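Long-range contacts in 3-guanidinopropionase (Pseudomonas aeruginosa, PDB 3NIQ), which hydrolyses 3-guanidinopropanoate to beta-alanine and urea as a homohexamer carrying two manganese ions in each subunit: residues D4-P8 with Y80-V85; V61-L67 with A296-A300; D90-N94 with R104-Y109; R140-V145 with P234-S238. All blocks are in the same frame, centred on the assembly; numbering follows the deposited sequence.

From the N terminus, residues 4-8 lie in contact 1 against 80-85, closing a loop in front of the edge strand 85-90 of the parallel sheet. Contact 2 starts inside that loop, at 61-67, and closes late in the chain on helix 294-317, so contacts 1 and 2 cross. Contacts 3 and 4 are both nested within the long loop of contact 2 and follow one another in series: contact 3 folds the exit of strand 85-90 onto helix 98-114, and contact 4 pairs the neighbouring inner strands 142-147 and 235-240. Contacts 2 and 3 touch through the salt bridge R62 NH1 to D90 OD1 (2.7 Å).

Contact 1: D4-P8 with Y80-V85; sequences DHPQP and YDLVRV
H5, Y80 and P6 bury the most surface where segment 4-8 meets the end of helix 79-82 and the turn into strand 85-90. From H5 to P8 the backbone is extended, with psi near 150°; V83 is the first residue to leave helical angles. H5 CA lies 5.1 Å from R84 CA, and Q7 CA 6.1 Å from Y80 CA. With chi1 m, the H5 imidazole reaches the last turn of the helix: ND1 donates to the carbonyl Y80 O at 2.9 Å, while R84 CG sits over a ring face, 4.1 Å from its centroid, as a CH-pi contact. P6 points toward 80-85, its CB 3.3 Å from V85 O and its CD 4.0 Å from R84 CB. A water bridges P6 O (2.7 Å), V83 O (2.9 Å) and V85 N (2.8 Å), accepting from V85 N. Y80, chi1 m, offers a ring face to P8 CG, 4.0 Å from the centroid, and also meets helix 294-317. At the margin, Q7 NE2 makes a weak hydrogen bond to D81 OD1 (3.1 Å). An N-terminal arm thus lies along this helix end and strand 85-90, at the edge of the arginase-fold sheet.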
loop_
_atom_site.group_PDB
_atom_site.type_symbol
_atom_site.label_atom_id
_atom_site.label_comp_id
_atom_site.label_asym_id
_atom_site.label_seq_id
_atom_site.Cartn_x
_atom_site.Cartn_y
_atom_site.Cartn_z
ATOM N N ASP A 4 -1.019 -5.595 -43.672
ATOM C CA ASP A 4 0.299 -5.838 -42.986
ATOM C C ASP A 4 0.717 -4.701 -42.030
ATOM O O ASP A 4 1.906 -4.486 -41.790
ATOM C CB ASP A 4 1.420 -6.147 -44.005
ATOM C CG ASP A 4 1.695 -4.988 -44.969
ATOM O OD1 ASP A 4 0.797 -4.145 -45.205
ATOM O OD2 ASP A 4 2.823 -4.930 -45.504
ATOM N N HIS A 5 -0.261 -3.981 -41.490
ATOM C CA HIS A 5 0.010 -3.006 -40.433
ATOM C C HIS A 5 0.570 -3.752 -39.224
ATOM O O HIS A 5 0.287 -4.932 -39.055
ATOM C CB HIS A 5 -1.277 -2.278 -40.056
ATOM C CG HIS A 5 -1.839 -1.431 -41.160
ATOM N ND1 HIS A 5 -2.928 -0.604 -40.980
ATOM C CD2 HIS A 5 -1.454 -1.269 -42.451
ATOM C CE1 HIS A 5 -3.194 0.028 -42.113
ATOM N NE2 HIS A 5 -2.316 -0.362 -43.023
ATOM N N PRO A 6 1.385 -3.081 -38.389
ATOM C CA PRO A 6 1.725 -3.730 -37.111
ATOM C C PRO A 6 0.447 -4.044 -36.331
ATOM O O PRO A 6 -0.549 -3.340 -36.472
ATOM C CB PRO A 6 2.548 -2.663 -36.385
ATOM C CG PRO A 6 3.154 -1.843 -37.512
ATOM C CD PRO A 6 2.046 -1.768 -38.542
ATOM N N GLN A 7 0.461 -5.131 -35.571
ATOM C CA GLN A 7 -0.684 -5.506 -34.756
ATOM C C GLN A 7 -0.150 -5.850 -33.364
ATOM O O GLN A 7 0.982 -6.328 -33.241
ATOM C CB GLN A 7 -1.427 -6.732 -35.339
ATOM C CG GLN A 7 -2.094 -6.548 -36.724
ATOM C CD GLN A 7 -3.320 -5.643 -36.715
ATOM O OE1 GLN A 7 -4.069 -5.582 -35.746
ATOM N NE2 GLN A 7 -3.532 -4.941 -37.814
ATOM N N PRO A 8 -0.961 -5.611 -32.320
ATOM C CA PRO A 8 -0.600 -5.993 -30.955
ATOM C C PRO A 8 -0.403 -7.500 -30.873
ATOM O O PRO A 8 -0.941 -8.216 -31.714
ATOM C CB PRO A 8 -1.856 -5.634 -30.138
ATOM C CG PRO A 8 -2.615 -4.664 -30.972
ATOM C CD PRO A 8 -2.323 -5.043 -32.397
ATOM N N TYR A 80 -5.428 -0.163 -35.509
ATOM C CA TYR A 80 -4.295 -0.839 -36.105
ATOM C C TYR A 80 -4.585 -1.334 -37.518
ATOM O O TYR A 80 -3.648 -1.535 -38.281
ATOM C CB TYR A 80 -3.813 -1.975 -35.205
ATOM C CG TYR A 80 -3.781 -1.555 -33.755
ATOM C CD1 TYR A 80 -2.934 -0.523 -33.318
ATOM C CD2 TYR A 80 -4.612 -2.165 -32.823
ATOM C CE1 TYR A 80 -2.926 -0.130 -31.973
ATOM C CE2 TYR A 80 -4.616 -1.772 -31.501
ATOM C CZ TYR A 80 -3.777 -0.755 -31.082
ATOM O OH TYR A 80 -3.794 -0.371 -29.768
ATOM N N ASP A 81 -5.866 -1.543 -37.845
ATOM C CA ASP A 81 -6.277 -1.869 -39.221
ATOM C C ASP A 81 -6.338 -0.612 -40.065
ATOM O O ASP A 81 -5.899 -0.625 -41.216
ATOM C CB ASP A 81 -7.629 -2.599 -39.277
ATOM C CG ASP A 81 -7.562 -4.012 -38.703
ATOM O OD1 ASP A 81 -6.484 -4.629 -38.735
ATOM O OD2 ASP A 81 -8.597 -4.501 -38.218
ATOM N N LEU A 82 -6.837 0.476 -39.476
ATOM C CA LEU A 82 -6.922 1.757 -40.174
ATOM C C LEU A 82 -5.570 2.287 -40.626
ATOM O O LEU A 82 -5.425 2.698 -41.771
ATOM C CB LEU A 82 -7.614 2.825 -39.318
ATOM C CG LEU A 82 -9.121 2.857 -39.321
ATOM C CD1 LEU A 82 -9.576 4.167 -38.667
ATOM C CD2 LEU A 82 -9.634 2.749 -40.776
ATOM N N VAL A 83 -4.585 2.287 -39.730
ATOM C CA VAL A 83 -3.270 2.886 -40.031
ATOM C C VAL A 83 -2.155 2.115 -39.344
ATOM O O VAL A 83 -2.422 1.197 -38.556
ATOM C CB VAL A 83 -3.194 4.381 -39.581
ATOM C CG1 VAL A 83 -4.363 5.177 -40.147
ATOM C CG2 VAL A 83 -3.167 4.491 -38.050
ATOM N N ARG A 84 -0.911 2.475 -39.647
ATOM C CA ARG A 84 0.240 1.854 -39.015
ATOM C C ARG A 84 0.588 2.535 -37.687
ATOM O O ARG A 84 0.938 3.730 -37.651
ATOM C CB ARG A 84 1.439 1.887 -39.955
ATOM C CG ARG A 84 1.192 1.173 -41.301
ATOM C CD ARG A 84 2.376 1.374 -42.249
ATOM N NE ARG A 84 3.622 1.004 -41.575
ATOM C CZ ARG A 84 4.150 -0.221 -41.560
ATOM N NH1 ARG A 84 3.554 -1.218 -42.213
ATOM N NH2 ARG A 84 5.294 -0.438 -40.907
ATOM N N VAL A 85 0.493 1.756 -36.611
ATOM C CA VAL A 85 0.749 2.213 -35.238
ATOM C C VAL A 85 1.899 1.409 -34.648
ATOM O O VAL A 85 2.019 0.192 -34.876
ATOM C CB VAL A 85 -0.507 2.053 -34.337
ATOM C CG1 VAL A 85 -0.337 2.822 -33.007
ATOM C CG2 VAL A 85 -1.749 2.565 -35.057
HETATM O O HOH W 1 -0.913 -0.698 -36.947
#

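Contact 2: V61-L67 with A296-A300; sequences VRNLSSL and ALVGA
Two helices of the arginase alpha/beta fold pack here, with V61, L64 and L67 against the alanines, G299 and L297: the last part of helix 57-64 and the following residues of helical phi/psi, against the early part of helix 294-317. The CA-CA register is V61-A296 4.6 Å, L64-L297 5.2 Å and S65-A300 4.8 Å, close enough for backbone to meet side chain. V61 (chi1 t) sets CG1 3.8 Å from A300 N. G299 lies alongside, and an ideal CB there would come within 3.1 Å of V61 CG2. L64, m for both chi angles, points toward the partner helix, placing CD2 3.8 Å from A296 CB and CD1 4.0 Å from L297 CB. S65 (chi1 p) turns OG back to R62 O, 2.7 Å, three residues earlier; OG also bonds M24. P255 of a neighbouring subunit packs on L297. L297 adopts t,p and L67 m,t, so their ends meet, L67 CD1 to L297 CD1 at 3.8 Å; the tightest approach is S65 CA to A300 CB, 3.5 Å.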
loop_
_atom_site.group_PDB
_atom_site.type_symbol
_atom_site.label_atom_id
_atom_site.label_comp_id
_atom_site.label_asym_id
_atom_site.label_seq_id
_atom_site.Cartn_x
_atom_site.Cartn_y
_atom_site.Cartn_z
ATOM N N VAL A 61 2.419 3.119 -17.799
ATOM C CA VAL A 61 1.363 3.140 -18.836
ATOM C C VAL A 61 1.609 2.043 -19.908
ATOM O O VAL A 61 0.661 1.407 -20.375
ATOM C CB VAL A 61 1.187 4.557 -19.481
ATOM C CG1 VAL A 61 0.265 4.496 -20.706
ATOM C CG2 VAL A 61 0.593 5.529 -18.453
ATOM N N ARG A 62 2.865 1.816 -20.298
ATOM C CA ARG A 62 3.150 0.715 -21.230
ATOM C C ARG A 62 2.647 -0.578 -20.614
ATOM O O ARG A 62 1.959 -1.363 -21.254
ATOM C CB ARG A 62 4.657 0.557 -21.513
ATOM C CG ARG A 62 5.233 1.571 -22.502
ATOM C CD ARG A 62 6.634 1.177 -22.982
ATOM N NE ARG A 62 7.066 1.971 -24.132
ATOM C CZ ARG A 62 7.719 3.135 -24.056
ATOM N NH1 ARG A 62 8.018 3.660 -22.870
ATOM N NH2 ARG A 62 8.079 3.773 -25.169
ATOM N N ASN A 63 2.998 -0.771 -19.353
ATOM C CA ASN A 63 2.635 -1.974 -18.635
ATOM C C ASN A 63 1.138 -2.251 -18.605
ATOM O O ASN A 63 0.686 -3.323 -19.019
ATOM C CB ASN A 63 3.167 -1.871 -17.223
ATOM C CG ASN A 63 3.317 -3.213 -16.590
ATOM O OD1 ASN A 63 2.339 -3.828 -16.169
ATOM N ND2 ASN A 63 4.553 -3.708 -16.564
ATOM N N LEU A 64 0.373 -1.270 -18.124
ATOM C CA LEU A 64 -1.073 -1.393 -18.036
ATOM C C LEU A 64 -1.776 -1.394 -19.386
ATOM O O LEU A 64 -2.889 -1.930 -19.502
ATOM C CB LEU A 64 -1.658 -0.284 -17.143
ATOM C CG LEU A 64 -1.715 -0.634 -15.654
ATOM C CD1 LEU A 64 -2.685 -1.841 -15.377
ATOM C CD2 LEU A 64 -0.357 -0.913 -15.033
ATOM N N SER A 65 -1.140 -0.809 -20.403
ATOM C CA SER A 65 -1.736 -0.806 -21.755
ATOM C C SER A 65 -1.900 -2.223 -22.338
ATOM O O SER A 65 -2.572 -2.404 -23.345
ATOM C CB SER A 65 -0.948 0.091 -22.720
ATOM O OG SER A 65 0.246 -0.541 -23.154
ATOM N N SER A 66 -1.286 -3.221 -21.696
ATOM C CA SER A 66 -1.532 -4.633 -22.023
ATOM C C SER A 66 -3.003 -5.014 -21.912
ATOM O O SER A 66 -3.420 -6.010 -22.498
ATOM C CB SER A 66 -0.745 -5.525 -21.056
ATOM O OG SER A 66 0.581 -5.586 -21.498
ATOM N N LEU A 67 -3.786 -4.244 -21.154
ATOM C CA LEU A 67 -5.207 -4.590 -20.956
ATOM C C LEU A 67 -6.098 -4.101 -22.087
ATOM O O LEU A 67 -7.273 -4.495 -22.166
ATOM C CB LEU A 67 -5.731 -4.038 -19.622
ATOM C CG LEU A 67 -4.948 -4.367 -18.350
ATOM C CD1 LEU A 67 -5.736 -3.972 -17.110
ATOM C CD2 LEU A 67 -4.609 -5.860 -18.308
ATOM N N ALA A 296 -2.108 4.611 -14.098
ATOM C CA ALA A 296 -1.492 3.990 -15.276
ATOM C C ALA A 296 -2.549 3.406 -16.218
ATOM O O ALA A 296 -2.483 3.605 -17.440
ATOM C CB ALA A 296 -0.497 2.899 -14.845
ATOM N N LEU A 297 -3.511 2.685 -15.655
ATOM C CA LEU A 297 -4.606 2.129 -16.464
ATOM C C LEU A 297 -5.514 3.220 -17.035
ATOM O O LEU A 297 -5.908 3.168 -18.207
ATOM C CB LEU A 297 -5.420 1.096 -15.671
ATOM C CG LEU A 297 -6.612 0.500 -16.436
ATOM C CD1 LEU A 297 -6.133 -0.281 -17.654
ATOM C CD2 LEU A 297 -7.480 -0.360 -15.531
ATOM N N VAL A 298 -5.853 4.218 -16.229
ATOM C CA VAL A 298 -6.589 5.366 -16.758
ATOM C C VAL A 298 -5.780 5.989 -17.918
ATOM O O VAL A 298 -6.320 6.284 -18.978
ATOM C CB VAL A 298 -6.855 6.437 -15.641
ATOM C CG1 VAL A 298 -7.132 7.793 -16.229
ATOM C CG2 VAL A 298 -8.003 6.018 -14.741
ATOM N N GLY A 299 -4.479 6.149 -17.726
ATOM C CA GLY A 299 -3.629 6.719 -18.772
ATOM C C GLY A 299 -3.643 5.858 -20.029
ATOM O O GLY A 299 -3.875 6.364 -21.116
ATOM N N ALA A 300 -3.410 4.552 -19.871
ATOM C CA ALA A 300 -3.432 3.632 -21.001
ATOM C C ALA A 300 -4.771 3.666 -21.723
ATOM O O ALA A 300 -4.821 3.629 -22.957
ATOM C CB ALA A 300 -3.093 2.184 -20.545
#

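Contact 3: D90-N94 with R104-Y109; sequences DAPVN and RIEGFY
F108 lays a face of its ring over A91, whose CA stands 4.1 Å from the ring centroid and 13° off the normal, a CH-pi contact; A91 CB reaches F108 CD2 at 3.8 Å. The chi1 t rotamer of F108 directs the ring toward the loop. That loop, 91-94, runs extended (psi between 104° and 152°) as it leaves strand 85-90, and crosses one side of helix 98-114, with CA-CA distances of 5.8 Å for A91-I105 and 5.9 Å for P92-R104. P92, which with R104 buries the most surface here, points at the helix: its CD lies 3.6 Å from F108 CB and its CG 3.6 Å from R104 O, a carbonyl already engaged by F108 N at 3.1 Å. P92 O in turn approaches I105 CG1 at 3.3 Å. Although V93 CB points away, its CG2 comes within 4.1 Å of I105 CD1. R104 (chi1 m, chi2 t, chi3 p) runs along the loop so that V93 O and N94 CB lie over a face of its guanidinium, NH2 3.7 Å from V93 O; its charge is met by a salt bridge to D100. Y109 adds CE2, 4.2 Å from A91 CB, and bonds S121 through its hydroxyl. On the far end of the loop, N94 OD1 accepts from I96 N. This is the strand-loop-helix step of a beta-alpha-beta unit, the repeating element of the arginase alpha/beta fold.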
loop_
_atom_site.group_PDB
_atom_site.type_symbol
_atom_site.label_atom_id
_atom_site.label_comp_id
_atom_site.label_asym_id
_atom_site.label_seq_id
_atom_site.Cartn_x
_atom_site.Cartn_y
_atom_site.Cartn_z
ATOM N N ASP A 90 11.104 5.848 -26.235
ATOM C CA ASP A 90 11.054 7.074 -25.444
ATOM C C ASP A 90 11.878 8.189 -26.065
ATOM O O ASP A 90 12.966 7.941 -26.562
ATOM C CB ASP A 90 11.613 6.826 -24.035
ATOM C CG ASP A 90 10.690 5.995 -23.162
ATOM O OD1 ASP A 90 9.488 5.818 -23.485
ATOM O OD2 ASP A 90 11.195 5.523 -22.132
ATOM N N ALA A 91 11.374 9.419 -25.993
ATOM C CA ALA A 91 12.174 10.578 -26.344
ATOM C C ALA A 91 13.430 10.656 -25.434
ATOM O O ALA A 91 13.398 10.202 -24.292
ATOM C CB ALA A 91 11.355 11.836 -26.220
ATOM N N PRO A 92 14.546 11.191 -25.966
ATOM C CA PRO A 92 15.750 11.373 -25.157
ATOM C C PRO A 92 15.491 12.413 -24.059
ATOM O O PRO A 92 14.855 13.434 -24.313
ATOM C CB PRO A 92 16.799 11.869 -26.183
ATOM C CG PRO A 92 15.988 12.412 -27.333
ATOM C CD PRO A 92 14.756 11.570 -27.374
ATOM N N VAL A 93 15.961 12.132 -22.850
ATOM C CA VAL A 93 15.689 12.956 -21.688
ATOM C C VAL A 93 16.966 13.066 -20.834
ATOM O O VAL A 93 17.795 12.162 -20.850
ATOM C CB VAL A 93 14.519 12.325 -20.867
ATOM C CG1 VAL A 93 14.453 12.879 -19.476
ATOM C CG2 VAL A 93 13.171 12.522 -21.592
ATOM N N ASN A 94 17.107 14.171 -20.100
ATOM C CA ASN A 94 18.208 14.393 -19.154
ATOM C C ASN A 94 17.621 14.842 -17.805
ATOM O O ASN A 94 17.203 15.998 -17.649
ATOM C CB ASN A 94 19.176 15.451 -19.694
ATOM C CG ASN A 94 20.348 15.746 -18.739
ATOM O OD1 ASN A 94 20.346 15.390 -17.553
ATOM N ND2 ASN A 94 21.344 16.425 -19.264
ATOM N N ARG A 104 16.662 18.256 -26.364
ATOM C CA ARG A 104 16.720 16.887 -26.876
ATOM C C ARG A 104 15.328 16.396 -27.256
ATOM O O ARG A 104 15.139 15.765 -28.305
ATOM C CB ARG A 104 17.384 15.970 -25.847
ATOM C CG ARG A 104 18.914 16.180 -25.798
ATOM C CD ARG A 104 19.540 15.746 -24.486
ATOM N NE ARG A 104 19.563 14.297 -24.347
ATOM C CZ ARG A 104 20.434 13.623 -23.599
ATOM N NH1 ARG A 104 21.367 14.272 -22.915
ATOM N NH2 ARG A 104 20.366 12.298 -23.539
ATOM N N ILE A 105 14.342 16.733 -26.422
ATOM C CA ILE A 105 12.981 16.303 -26.696
ATOM C C ILE A 105 12.450 16.918 -27.976
ATOM O O ILE A 105 11.863 16.209 -28.803
ATOM C CB ILE A 105 12.021 16.589 -25.528
ATOM C CG1 ILE A 105 12.457 15.767 -24.304
ATOM C CG2 ILE A 105 10.596 16.284 -25.959
ATOM C CD1 ILE A 105 11.783 16.166 -22.994
ATOM N N GLU A 106 12.658 18.223 -28.155
ATOM C CA GLU A 106 12.201 18.884 -29.383
ATOM C C GLU A 106 12.859 18.257 -30.629
ATOM O O GLU A 106 12.202 18.078 -31.656
ATOM C CB GLU A 106 12.484 20.397 -29.353
ATOM C CG GLU A 106 12.118 21.084 -30.687
ATOM C CD GLU A 106 12.369 22.595 -30.721
ATOM O OE1 GLU A 106 12.734 23.188 -29.675
ATOM O OE2 GLU A 106 12.181 23.185 -31.805
ATOM N N GLY A 107 14.161 17.967 -30.536
ATOM C CA GLY A 107 14.912 17.380 -31.652
ATOM C C GLY A 107 14.301 16.057 -32.098
ATOM O O GLY A 107 14.134 15.804 -33.287
ATOM N N PHE A 108 13.923 15.229 -31.127
ATOM C CA PHE A 108 13.225 13.992 -31.409
ATOM C C PHE A 108 11.898 14.242 -32.130
ATOM O O PHE A 108 11.600 13.620 -33.159
ATOM C CB PHE A 108 12.992 13.245 -30.089
ATOM C CG PHE A 108 12.371 11.885 -30.255
ATOM C CD1 PHE A 108 13.150 10.792 -30.630
ATOM C CD2 PHE A 108 11.018 11.695 -30.011
ATOM C CE1 PHE A 108 12.574 9.505 -30.779
ATOM C CE2 PHE A 108 10.427 10.430 -30.164
ATOM C CZ PHE A 108 11.212 9.330 -30.553
ATOM N N TYR A 109 11.089 15.151 -31.594
ATOM C CA TYR A 109 9.784 15.399 -32.185
ATOM C C TYR A 109 9.859 16.062 -33.556
ATOM O O TYR A 109 8.966 15.880 -34.364
ATOM C CB TYR A 109 8.866 16.185 -31.225
ATOM C CG TYR A 109 8.230 15.252 -30.211
ATOM C CD1 TYR A 109 6.956 14.706 -30.436
ATOM C CD2 TYR A 109 8.919 14.865 -29.070
ATOM C CE1 TYR A 109 6.382 13.809 -29.524
ATOM C CE2 TYR A 109 8.343 13.948 -28.141
ATOM C CZ TYR A 109 7.081 13.450 -28.373
ATOM O OH TYR A 109 6.500 12.560 -27.499
#

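Contact 4: R140-V145 with P234-S238; sequences RPLGMV and PTYVS
P234 begins the pairing: its carbonyl O accepts a hydrogen bond from G143 N (2.8 Å, 159°), and P234 CG lies over a face of the R140 guanidinium, 3.9 Å from R140 NE. T235 pairs with G143, CA-CA 4.5 Å, and its CA approaches G143 O at 3.5 Å. An ideal CB on G143 would stand a tight 3.3 Å from P234 O. Y236 bridges M144 (4.7 Å between CA atoms) with two backbone bonds: its N donates to G143 O (2.9 Å, 164°), and its O accepts from V145 N (3.0 Å, 148°) while also lying 3.1 Å from M144 CA. This alternation is that of parallel strands, here 142-145 and 235-238, adjacent in the central sheet of the arginase fold, their short axes 4.4 Å apart and crossing at -36°. The side chains of M144 (t,t,p) and Y236 (chi1 t) project from one face, where F133 of helix 129-136 packs on both, and the Y236 hydroxyl bonds D281. V237 returns to the other face with T235 and V145; it pairs with V145, CA-CA 5.0 Å, and its CA is 3.4 Å from V145 O. S238 N continues the ladder, donating to V145 O (3.1 Å, 158°). M144 SD lies 4.0 Å from S238 CB. S238, two residues before the manganese ligand D240, hydrogen-bonds through OG to NE2 of H126, another manganese ligand.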
loop_
_atom_site.group_PDB
_atom_site.type_symbol
_atom_site.label_atom_id
_atom_site.label_comp_id
_atom_site.label_asym_id
_atom_site.label_seq_id
_atom_site.Cartn_x
_atom_site.Cartn_y
_atom_site.Cartn_z
ATOM N N ARG A 140 3.021 26.109 -38.625
ATOM C CA ARG A 140 1.745 26.753 -38.406
ATOM C C ARG A 140 1.291 26.572 -36.968
ATOM O O ARG A 140 1.576 25.572 -36.396
ATOM C CB ARG A 140 0.676 26.222 -39.366
ATOM C CG ARG A 140 0.407 24.739 -39.290
ATOM C CD ARG A 140 -0.725 24.250 -40.185
ATOM N NE ARG A 140 -0.938 22.831 -40.009
ATOM C CZ ARG A 140 -1.796 22.097 -40.669
ATOM N NH1 ARG A 140 -2.587 22.636 -41.561
ATOM N NH2 ARG A 140 -1.868 20.828 -40.439
ATOM N N PRO A 141 0.572 27.496 -36.366
ATOM C CA PRO A 141 0.134 27.304 -34.988
ATOM C C PRO A 141 -0.929 26.212 -34.832
ATOM O O PRO A 141 -1.672 25.900 -35.777
ATOM C CB PRO A 141 -0.436 28.679 -34.597
ATOM C CG PRO A 141 -0.760 29.371 -35.934
ATOM C CD PRO A 141 0.334 28.881 -36.842
ATOM N N LEU A 142 -0.993 25.646 -33.628
ATOM C CA LEU A 142 -1.934 24.565 -33.313
ATOM C C LEU A 142 -3.115 25.153 -32.571
ATOM O O LEU A 142 -2.969 26.173 -31.881
ATOM C CB LEU A 142 -1.254 23.521 -32.379
ATOM C CG LEU A 142 -0.064 22.732 -32.898
ATOM C CD1 LEU A 142 0.661 21.994 -31.768
ATOM C CD2 LEU A 142 -0.474 21.752 -33.977
ATOM N N GLY A 143 -4.281 24.538 -32.728
ATOM C CA GLY A 143 -5.377 24.707 -31.773
ATOM C C GLY A 143 -5.240 23.614 -30.699
ATOM O O GLY A 143 -4.450 22.662 -30.865
ATOM N N MET A 144 -5.979 23.721 -29.598
ATOM C CA MET A 144 -5.907 22.658 -28.574
ATOM C C MET A 144 -7.177 22.507 -27.745
ATOM O O MET A 144 -7.829 23.488 -27.430
ATOM C CB MET A 144 -4.694 22.884 -27.664
ATOM C CG MET A 144 -4.568 21.906 -26.484
ATOM S SD MET A 144 -3.094 22.203 -25.490
ATOM C CE MET A 144 -3.502 23.745 -24.682
ATOM N N VAL A 145 -7.537 21.258 -27.452
ATOM C CA VAL A 145 -8.477 20.924 -26.394
ATOM C C VAL A 145 -7.614 20.370 -25.259
ATOM O O VAL A 145 -6.946 19.359 -25.417
ATOM C CB VAL A 145 -9.484 19.829 -26.811
ATOM C CG1 VAL A 145 -10.467 19.534 -25.642
ATOM C CG2 VAL A 145 -10.282 20.235 -28.076
ATOM N N PRO A 234 -6.199 22.644 -37.424
ATOM C CA PRO A 234 -5.301 21.640 -36.841
ATOM C C PRO A 234 -5.384 21.692 -35.319
ATOM O O PRO A 234 -5.270 22.775 -34.733
ATOM C CB PRO A 234 -3.913 22.092 -37.306
ATOM C CG PRO A 234 -4.102 23.510 -37.870
ATOM C CD PRO A 234 -5.489 23.560 -38.345
ATOM N N THR A 235 -5.601 20.542 -34.685
ATOM C CA THR A 235 -5.928 20.532 -33.261
ATOM C C THR A 235 -5.202 19.443 -32.506
ATOM O O THR A 235 -5.148 18.310 -32.945
ATOM C CB THR A 235 -7.432 20.383 -33.029
ATOM O OG1 THR A 235 -8.119 21.426 -33.718
ATOM C CG2 THR A 235 -7.767 20.465 -31.537
ATOM N N TYR A 236 -4.635 19.814 -31.361
ATOM C CA TYR A 236 -3.922 18.884 -30.518
ATOM C C TYR A 236 -4.752 18.643 -29.270
ATOM O O TYR A 236 -5.389 19.560 -28.745
ATOM C CB TYR A 236 -2.570 19.495 -30.159
ATOM C CG TYR A 236 -1.605 18.614 -29.407
ATOM C CD1 TYR A 236 -0.587 17.932 -30.081
ATOM C CD2 TYR A 236 -1.657 18.509 -28.001
ATOM C CE1 TYR A 236 0.335 17.133 -29.385
ATOM C CE2 TYR A 236 -0.732 17.713 -27.296
ATOM C CZ TYR A 236 0.260 17.032 -27.997
ATOM O OH TYR A 236 1.191 16.254 -27.326
ATOM N N VAL A 237 -4.739 17.413 -28.768
ATOM C CA VAL A 237 -5.432 17.137 -27.501
ATOM C C VAL A 237 -4.426 16.803 -26.429
ATOM O O VAL A 237 -3.634 15.870 -26.557
ATOM C CB VAL A 237 -6.458 15.995 -27.629
ATOM C CG1 VAL A 237 -7.201 15.805 -26.304
ATOM C CG2 VAL A 237 -7.430 16.292 -28.751
ATOM N N SER A 238 -4.451 17.566 -25.350
ATOM C CA SER A 238 -3.548 17.296 -24.271
ATOM C C SER A 238 -4.349 16.982 -22.997
ATOM O O SER A 238 -5.117 17.816 -22.509
ATOM C CB SER A 238 -2.633 18.502 -24.058
ATOM O OG SER A 238 -1.733 18.255 -23.003
#